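Ribose/Galactose Isomerase (Vibrio parahaemolyticus, PDB 3ONO) probably interconverts aldose and ketose forms of sugar phosphates. Local coordinates at residues 7-12 with 70-75; 113-118 with 131-136. One frame throughout, in Å; residues are numbered along the deposited sequence.

Contact 1. Residues 7-12 with 70-75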
ATOM      1  N   ALA A   7      -1.635  16.642 -20.376  1.00 24.51           N
ATOM      2  CA  ALA A   7      -3.023  16.306 -20.686  1.00 25.63           C
ATOM      3  C   ALA A   7      -3.577  15.312 -19.677  1.00 29.68           C
ATOM      4  O   ALA A   7      -2.986  14.256 -19.475  1.00 29.22           O
ATOM      5  CB  ALA A   7      -3.136  15.707 -22.099  1.00 27.02           C
ATOM      6  N   LEU A   8      -4.707  15.646 -19.059  1.00 25.12           N
ATOM      7  CA  LEU A   8      -5.418  14.701 -18.202  1.00 23.05           C
ATOM      8  C   LEU A   8      -6.478  14.031 -19.067  1.00 24.65           C
ATOM      9  O   LEU A   8      -7.190  14.716 -19.806  1.00 25.70           O
ATOM     10  CB  LEU A   8      -6.094  15.432 -17.045  1.00 24.20           C
ATOM     11  CG  LEU A   8      -7.059  14.610 -16.198  1.00 23.55           C
ATOM     12  CD1 LEU A   8      -6.300  13.485 -15.518  1.00 23.76           C
ATOM     13  CD2 LEU A   8      -7.719  15.536 -15.159  1.00 25.56           C
HETATM   14  N   MSE A   9      -6.582  12.708 -19.004  1.00 21.35           N
HETATM   15  CA  MSE A   9      -7.599  12.030 -19.813  1.00 22.32           C
HETATM   16  C   MSE A   9      -8.194  10.852 -19.057  1.00 23.03           C
HETATM   17  O   MSE A   9      -7.479   9.926 -18.670  1.00 21.55           O
HETATM   18  CB  MSE A   9      -7.029  11.595 -21.171  1.00 24.66           C
HETATM   19  CG  MSE A   9      -5.828  10.706 -21.071  1.00 22.07           C
HETATM   20 SE   MSE A   9      -5.159  10.273 -22.856  0.70 24.39          SE
HETATM   21  CE  MSE A   9      -4.488  12.005 -23.354  1.00 26.69           C
HETATM   22  N   MSE A  10      -9.502  10.910 -18.829  1.00 19.94           N
HETATM   23  CA  MSE A  10     -10.203   9.885 -18.059  1.00 19.75           C
HETATM   24  C   MSE A  10     -11.359   9.283 -18.867  1.00 21.73           C
HETATM   25  O   MSE A  10     -11.875   9.921 -19.794  1.00 23.95           O
HETATM   26  CB  MSE A  10     -10.632  10.429 -16.695  1.00 22.72           C
HETATM   27  CG  MSE A  10      -9.438  10.623 -15.797  1.00 21.30           C
HETATM   28 SE   MSE A  10      -9.827  11.691 -14.222  0.79 28.50          SE
HETATM   29  CE  MSE A  10     -11.067  10.442 -13.379  1.00 25.59           C
ATOM     30  N   GLU A  11     -11.713   8.041 -18.544  1.00 21.62           N
ATOM     31  CA  GLU A  11     -12.725   7.293 -19.290  1.00 22.79           C
ATOM     32  C   GLU A  11     -14.018   7.101 -18.478  1.00 21.41           C
ATOM     33  O   GLU A  11     -14.155   7.634 -17.378  1.00 25.13           O
ATOM     34  CB  GLU A  11     -12.181   5.941 -19.774  1.00 19.46           C
ATOM     35  CG  GLU A  11     -11.495   5.118 -18.674  1.00 21.32           C
ATOM     36  CD  GLU A  11     -12.445   4.662 -17.582  1.00 25.49           C
ATOM     37  OE1 GLU A  11     -12.347   5.212 -16.478  1.00 22.18           O
ATOM     38  OE2 GLU A  11     -13.273   3.760 -17.822  1.00 27.90           O
ATOM     39  N   ASN A  12     -14.974   6.365 -19.057  1.00 22.54           N
ATOM     40  CA  ASN A  12     -16.345   6.397 -18.548  1.00 26.14           C
ATOM     41  C   ASN A  12     -16.503   5.856 -17.130  1.00 26.52           C
ATOM     42  O   ASN A  12     -17.290   6.389 -16.331  1.00 25.72           O
ATOM     43  CB  ASN A  12     -17.310   5.706 -19.522  1.00 26.79           C
ATOM     44  CG  ASN A  12     -17.149   4.202 -19.532  1.00 31.43           C
ATOM     45  OD1 ASN A  12     -17.754   3.499 -18.706  1.00 32.74           O
ATOM     46  ND2 ASN A  12     -16.322   3.689 -20.453  1.00 29.53           N
ATOM     47  N   VAL A  70       1.183  12.841 -20.108  1.00 23.41           N
ATOM     48  CA  VAL A  70      -0.206  12.426 -19.983  1.00 19.93           C
ATOM     49  C   VAL A  70      -0.497  11.884 -18.584  1.00 20.97           C
ATOM     50  O   VAL A  70       0.239  11.052 -18.072  1.00 21.14           O
ATOM     51  CB  VAL A  70      -0.534  11.344 -21.039  1.00 18.68           C
ATOM     52  CG1 VAL A  70      -1.853  10.621 -20.706  1.00 24.00           C
ATOM     53  CG2 VAL A  70      -0.561  11.984 -22.439  1.00 21.84           C
ATOM     54  N   VAL A  71      -1.575  12.363 -17.973  1.00 18.57           N
ATOM     55  CA  VAL A  71      -2.072  11.781 -16.732  1.00 16.69           C
ATOM     56  C   VAL A  71      -3.355  11.049 -17.098  1.00 18.35           C
ATOM     57  O   VAL A  71      -4.249  11.630 -17.694  1.00 23.36           O
ATOM     58  CB  VAL A  71      -2.370  12.838 -15.679  1.00 20.64           C
ATOM     59  CG1 VAL A  71      -3.064  12.180 -14.459  1.00 18.80           C
ATOM     60  CG2 VAL A  71      -1.074  13.524 -15.219  1.00 21.02           C
ATOM     61  N   THR A  72      -3.435   9.769 -16.769  1.00 18.66           N
ATOM     62  CA  THR A  72      -4.626   9.011 -17.120  1.00 16.69           C
ATOM     63  C   THR A  72      -4.893   8.000 -16.013  1.00 18.26           C
ATOM     64  O   THR A  72      -4.305   8.094 -14.933  1.00 20.32           O
ATOM     65  CB  THR A  72      -4.461   8.337 -18.513  1.00 21.36           C
ATOM     66  OG1 THR A  72      -5.719   7.813 -18.958  1.00 21.77           O
ATOM     67  CG2 THR A  72      -3.403   7.229 -18.481  1.00 23.15           C
ATOM     68  N   GLY A  73      -5.763   7.027 -16.277  1.00 19.80           N
ATOM     69  CA  GLY A  73      -6.037   5.993 -15.294  1.00 18.14           C
ATOM     70  C   GLY A  73      -7.409   5.391 -15.538  1.00 21.30           C
ATOM     71  O   GLY A  73      -8.064   5.696 -16.528  1.00 21.47           O
ATOM     72  N   CYS A  74      -7.843   4.539 -14.623  0.70 17.51           N
ATOM     73  CA  CYS A  74      -9.181   3.968 -14.691  0.70 17.98           C
ATOM     74  C   CYS A  74      -9.425   3.359 -13.310  0.70 19.64           C
ATOM     75  O   CYS A  74      -8.810   3.814 -12.335  0.70 18.92           O
ATOM     76  CB  CYS A  74      -9.324   2.968 -15.854  0.70 16.63           C
ATOM     77  SG  CYS A  74      -8.003   1.725 -15.982  0.70 17.32           S
ATOM     78  N   GLY A  75     -10.319   2.380 -13.181  1.00 18.24           N
ATOM     79  CA  GLY A  75     -10.630   1.870 -11.834  1.00 18.35           C
ATOM     80  C   GLY A  75      -9.388   1.340 -11.126  1.00 20.07           C
ATOM     81  O   GLY A  75      -9.119   1.659  -9.969  1.00 22.07           O
TER
HETATM   82  O   HOH W   1     -10.462   7.109 -16.084  1.00 20.98           O
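Ala7 pairs with Val70, and Leu8 with Val71, as neighbours in a parallel beta sheet. Ala7 O accepts from Val71 N at 2.8 Å, in a bond with 165° at the hydrogen. The Leu8 side chain shares a face of the sheet with Val71, opposite that of Ala7 and Val70. Its CG stands anti to the backbone N (chi1 170°), and Leu8 CD1 then reaches across to Val71 CG1 at 3.6 Å. Met9, a selenomethionine, continues the ladder through its backbone: Met9 N donates to Val71 O at 2.9 Å. Its side chain bends at chi3 (69°), where the SE-CE end lies against Val70. Met9 SE and CE each sit 4.0 Å from Val70 CG1, and CE also touches Val70 CG2. The next rung is made by a side chain. Thr72 OG1 donates to Met9 O at 2.8 Å, while the buried Gly73 N has no partner in the model. Beyond this point the backbones separate, and a water bridges the two segments at Glu11. This water accepts from Glu11 N and donates to Gly73 O at 2.8 Å. The second bond donated by the water goes to Glu11 OE1 at 2.7 Å. Glu11 OE1 also lies 3.8 Å from Cys74 CB. The carboxylate is held by its own loop as well: OE1 accepts from Gln14 N, and OE2 is bonded to Ser13 OG. Strand 69-74 is the central one of five in the sheet of an alpha-beta-alpha sandwich, with 5-8 on one side and 112-116 on the other. Strand 35-38 flanks 5-8 in turn. Helix 51-63 packs on Met9, Val70 and Thr72, whereas helix 18-31 packs on Leu8 and Met10.

Contact 2. Residues 113-118 with 131-136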
ATOM      1  N   ILE A 113       1.483   8.636 -16.865  1.00 17.29           N
ATOM      2  CA  ILE A 113       1.259   7.811 -15.684  1.00 15.76           C
ATOM      3  C   ILE A 113      -0.214   7.420 -15.622  1.00 19.08           C
ATOM      4  O   ILE A 113      -1.082   8.190 -16.048  1.00 20.04           O
ATOM      5  CB  ILE A 113       1.636   8.547 -14.391  1.00 19.19           C
ATOM      6  CG1 ILE A 113       0.933   9.901 -14.316  1.00 18.19           C
ATOM      7  CG2 ILE A 113       3.144   8.720 -14.330  1.00 24.59           C
ATOM      8  CD1 ILE A 113       1.292  10.705 -13.032  1.00 20.11           C
ATOM      9  N   SER A 114      -0.477   6.227 -15.100  1.00 17.73           N
ATOM     10  CA  SER A 114      -1.848   5.722 -14.978  1.00 16.49           C
ATOM     11  C   SER A 114      -2.178   5.493 -13.517  1.00 18.75           C
ATOM     12  O   SER A 114      -1.508   4.711 -12.833  1.00 18.11           O
ATOM     13  CB  SER A 114      -2.004   4.419 -15.749  1.00 18.10           C
ATOM     14  OG  SER A 114      -3.331   3.902 -15.632  1.00 18.70           O
ATOM     15  N   LEU A 115      -3.204   6.194 -13.036  1.00 18.00           N
ATOM     16  CA  LEU A 115      -3.608   6.105 -11.636  1.00 17.57           C
ATOM     17  C   LEU A 115      -4.782   5.164 -11.465  1.00 18.81           C
ATOM     18  O   LEU A 115      -5.514   4.907 -12.419  1.00 19.06           O
ATOM     19  CB  LEU A 115      -4.029   7.497 -11.133  1.00 17.88           C
ATOM     20  CG  LEU A 115      -2.901   8.462 -10.740  1.00 18.32           C
ATOM     21  CD1 LEU A 115      -2.037   8.840 -11.956  1.00 18.05           C
ATOM     22  CD2 LEU A 115      -3.488   9.734 -10.104  1.00 22.29           C
ATOM     23  N   ALA A 116      -4.973   4.686 -10.234  1.00 18.27           N
ATOM     24  CA  ALA A 116      -6.163   3.904  -9.887  1.00 16.99           C
ATOM     25  C   ALA A 116      -7.133   4.832  -9.174  1.00 18.35           C
ATOM     26  O   ALA A 116      -6.813   5.362  -8.098  1.00 19.25           O
ATOM     27  CB  ALA A 116      -5.771   2.741  -8.973  1.00 18.62           C
ATOM     28  N   PHE A 117      -8.304   5.045  -9.766  1.00 19.05           N
ATOM     29  CA  PHE A 117      -9.279   5.974  -9.195  1.00 20.16           C
ATOM     30  C   PHE A 117     -10.394   5.271  -8.414  1.00 24.25           C
ATOM     31  O   PHE A 117     -11.207   5.945  -7.782  1.00 25.49           O
ATOM     32  CB  PHE A 117      -9.902   6.855 -10.284  1.00 23.04           C
ATOM     33  CG  PHE A 117      -8.901   7.705 -11.020  1.00 23.98           C
ATOM     34  CD1 PHE A 117      -8.161   8.665 -10.347  1.00 25.43           C
ATOM     35  CD2 PHE A 117      -8.693   7.536 -12.373  1.00 23.45           C
ATOM     36  CE1 PHE A 117      -7.243   9.441 -11.027  1.00 29.31           C
ATOM     37  CE2 PHE A 117      -7.771   8.322 -13.056  1.00 25.52           C
ATOM     38  CZ  PHE A 117      -7.050   9.269 -12.358  1.00 25.36           C
ATOM     39  N   ALA A 118     -10.447   3.938  -8.462  1.00 21.43           N
ATOM     40  CA  ALA A 118     -11.480   3.201  -7.720  1.00 21.49           C
ATOM     41  C   ALA A 118     -10.883   2.217  -6.728  1.00 21.77           C
ATOM     42  O   ALA A 118     -11.206   2.260  -5.544  1.00 24.31           O
ATOM     43  CB  ALA A 118     -12.443   2.488  -8.682  1.00 26.02           C
ATOM     44  N   TYR A 131      -0.871  14.474  -3.784  1.00 19.43           N
ATOM     45  CA  TYR A 131       0.514  14.219  -3.412  1.00 22.09           C
ATOM     46  C   TYR A 131       1.271  13.570  -4.586  1.00 22.03           C
ATOM     47  O   TYR A 131       2.459  13.830  -4.817  1.00 23.25           O
ATOM     48  CB  TYR A 131       0.565  13.302  -2.200  1.00 19.31           C
ATOM     49  CG  TYR A 131      -0.067  13.851  -0.927  1.00 19.70           C
ATOM     50  CD1 TYR A 131      -0.498  15.176  -0.837  1.00 25.51           C
ATOM     51  CD2 TYR A 131      -0.234  13.033   0.190  1.00 21.42           C
ATOM     52  CE1 TYR A 131      -1.067  15.662   0.359  1.00 24.70           C
ATOM     53  CE2 TYR A 131      -0.787  13.506   1.356  1.00 25.19           C
ATOM     54  CZ  TYR A 131      -1.215  14.806   1.434  1.00 28.81           C
ATOM     55  OH  TYR A 131      -1.758  15.241   2.629  1.00 28.36           O
ATOM     56  N   ILE A 132       0.579  12.706  -5.312  1.00 20.65           N
ATOM     57  CA  ILE A 132       1.157  12.127  -6.529  1.00 19.28           C
ATOM     58  C   ILE A 132       1.537  13.231  -7.510  1.00 23.26           C
ATOM     59  O   ILE A 132       2.626  13.213  -8.082  1.00 22.41           O
ATOM     60  CB  ILE A 132       0.184  11.126  -7.197  1.00 19.13           C
ATOM     61  CG1 ILE A 132       0.187   9.791  -6.437  1.00 18.83           C
ATOM     62  CG2 ILE A 132       0.515  10.950  -8.725  1.00 19.88           C
ATOM     63  CD1 ILE A 132      -1.005   8.869  -6.819  1.00 19.42           C
ATOM     64  N   PHE A 133       0.654  14.208  -7.703  1.00 22.02           N
ATOM     65  CA  PHE A 133       0.936  15.269  -8.653  1.00 21.40           C
ATOM     66  C   PHE A 133       2.090  16.139  -8.166  1.00 22.87           C
ATOM     67  O   PHE A 133       2.910  16.606  -8.955  1.00 25.23           O
ATOM     68  CB  PHE A 133      -0.313  16.121  -8.925  1.00 23.48           C
ATOM     69  CG  PHE A 133      -1.417  15.383  -9.664  1.00 24.05           C
ATOM     70  CD1 PHE A 133      -1.136  14.265 -10.442  1.00 21.19           C
ATOM     71  CD2 PHE A 133      -2.734  15.814  -9.578  1.00 23.57           C
ATOM     72  CE1 PHE A 133      -2.168  13.566 -11.135  1.00 21.70           C
ATOM     73  CE2 PHE A 133      -3.772  15.152 -10.255  1.00 21.01           C
ATOM     74  CZ  PHE A 133      -3.488  14.007 -11.051  1.00 22.98           C
ATOM     75  N   GLU A 134       2.149  16.345  -6.858  1.00 23.85           N
ATOM     76  CA  GLU A 134       3.238  17.104  -6.263  1.00 26.26           C
ATOM     77  C   GLU A 134       4.587  16.494  -6.592  1.00 26.99           C
ATOM     78  O   GLU A 134       5.534  17.212  -6.895  1.00 32.41           O
ATOM     79  CB  GLU A 134       3.063  17.177  -4.736  1.00 25.41           C
ATOM     80  CG  GLU A 134       1.853  17.991  -4.339  1.00 27.26           C
ATOM     81  CD  GLU A 134       1.625  18.024  -2.815  1.00 31.75           C
ATOM     82  OE1 GLU A 134       2.366  17.339  -2.075  1.00 30.40           O
ATOM     83  OE2 GLU A 134       0.699  18.739  -2.376  1.00 30.41           O
ATOM     84  N   LYS A 135       4.693  15.171  -6.481  1.00 22.90           N
ATOM     85  CA  LYS A 135       5.964  14.511  -6.757  1.00 21.05           C
ATOM     86  C   LYS A 135       6.215  14.304  -8.264  1.00 26.24           C
ATOM     87  O   LYS A 135       7.363  14.322  -8.719  1.00 28.48           O
ATOM     88  CB  LYS A 135       6.062  13.190  -5.999  1.00 20.56           C
ATOM     89  CG  LYS A 135       5.943  13.312  -4.476  1.00 25.11           C
ATOM     90  CD  LYS A 135       6.800  14.428  -3.919  1.00 22.77           C
ATOM     91  CE  LYS A 135       6.597  14.502  -2.384  1.00 28.40           C
ATOM     92  NZ  LYS A 135       7.061  15.778  -1.804  1.00 32.85           N
ATOM     93  N   ALA A 136       5.154  14.115  -9.049  1.00 23.03           N
ATOM     94  CA  ALA A 136       5.325  13.925 -10.504  1.00 21.94           C
ATOM     95  C   ALA A 136       5.851  15.161 -11.214  1.00 28.67           C
ATOM     96  O   ALA A 136       6.585  15.054 -12.200  1.00 25.98           O
ATOM     97  CB  ALA A 136       4.017  13.492 -11.167  1.00 21.18           C
TER
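Leu115 packs on Ile132 and Phe133 in a beta-alpha unit of the three-layer alpha-beta-alpha sandwich, whose parallel sheet has strand order 2-1-3-5-4. Helix 125-136 follows strand 112-116 and runs back nearly antiparallel to it, at 164° between the short axes. Leu115 CB is directed toward the helix. Leu115 CB also lies beside the ring of Phe117 in its own segment, 3.7 Å from Phe117 CZ. CG is anti to the carbonyl carbon (chi1 -80°) and carries two methyls with different neighbours. Leu115 CD1 stays with the strand, 3.9 Å from Ile113 CG1. CD2 makes the crossing. Leu115 CD2 meets Ile132 CD1 at 4.2 Å, and Phe133 CE1 at the same 4.2 Å, approaching that ring obliquely. No hydrogen bond joins strand and helix here, and the contact is entirely apolar. The Phe133 ring also packs on Val21, Leu25 and Val28 of helix 18-31. Outside this contact, Glu134 and Lys135 form intersubunit salt bridges, with Lys135 and Glu134 of a neighbouring subunit. Toward the helix end, Ile113 CD1 reaches both Ile132 and Ala136, 4.4 Å from Ile132 CG2 and 4.3 Å from Ala136 CB.

In the fold
The chain enters the sheet through strand 5-8. It then makes helix 18-31, strand 35-38 and helix 51-63 before contact 1 closes this long loop by laying strand 69-74 beside 5-8. Helix 78-85, strand 92-94 and helix 98-108 come next. Contact 2 follows in series, neither nested in contact 1 nor crossing it. It closes a short loop, in which helix 125-136 folds back on strand 112-116. The two contacts share one sheet, since 69-74 and 112-116 are neighbours. Thr72 O probably accepts from Leu115 N, and Cys74 O from Phe117 N. Contact 1 thus joins strands within the sheet, and contact 2 joins the sheet to a covering helix.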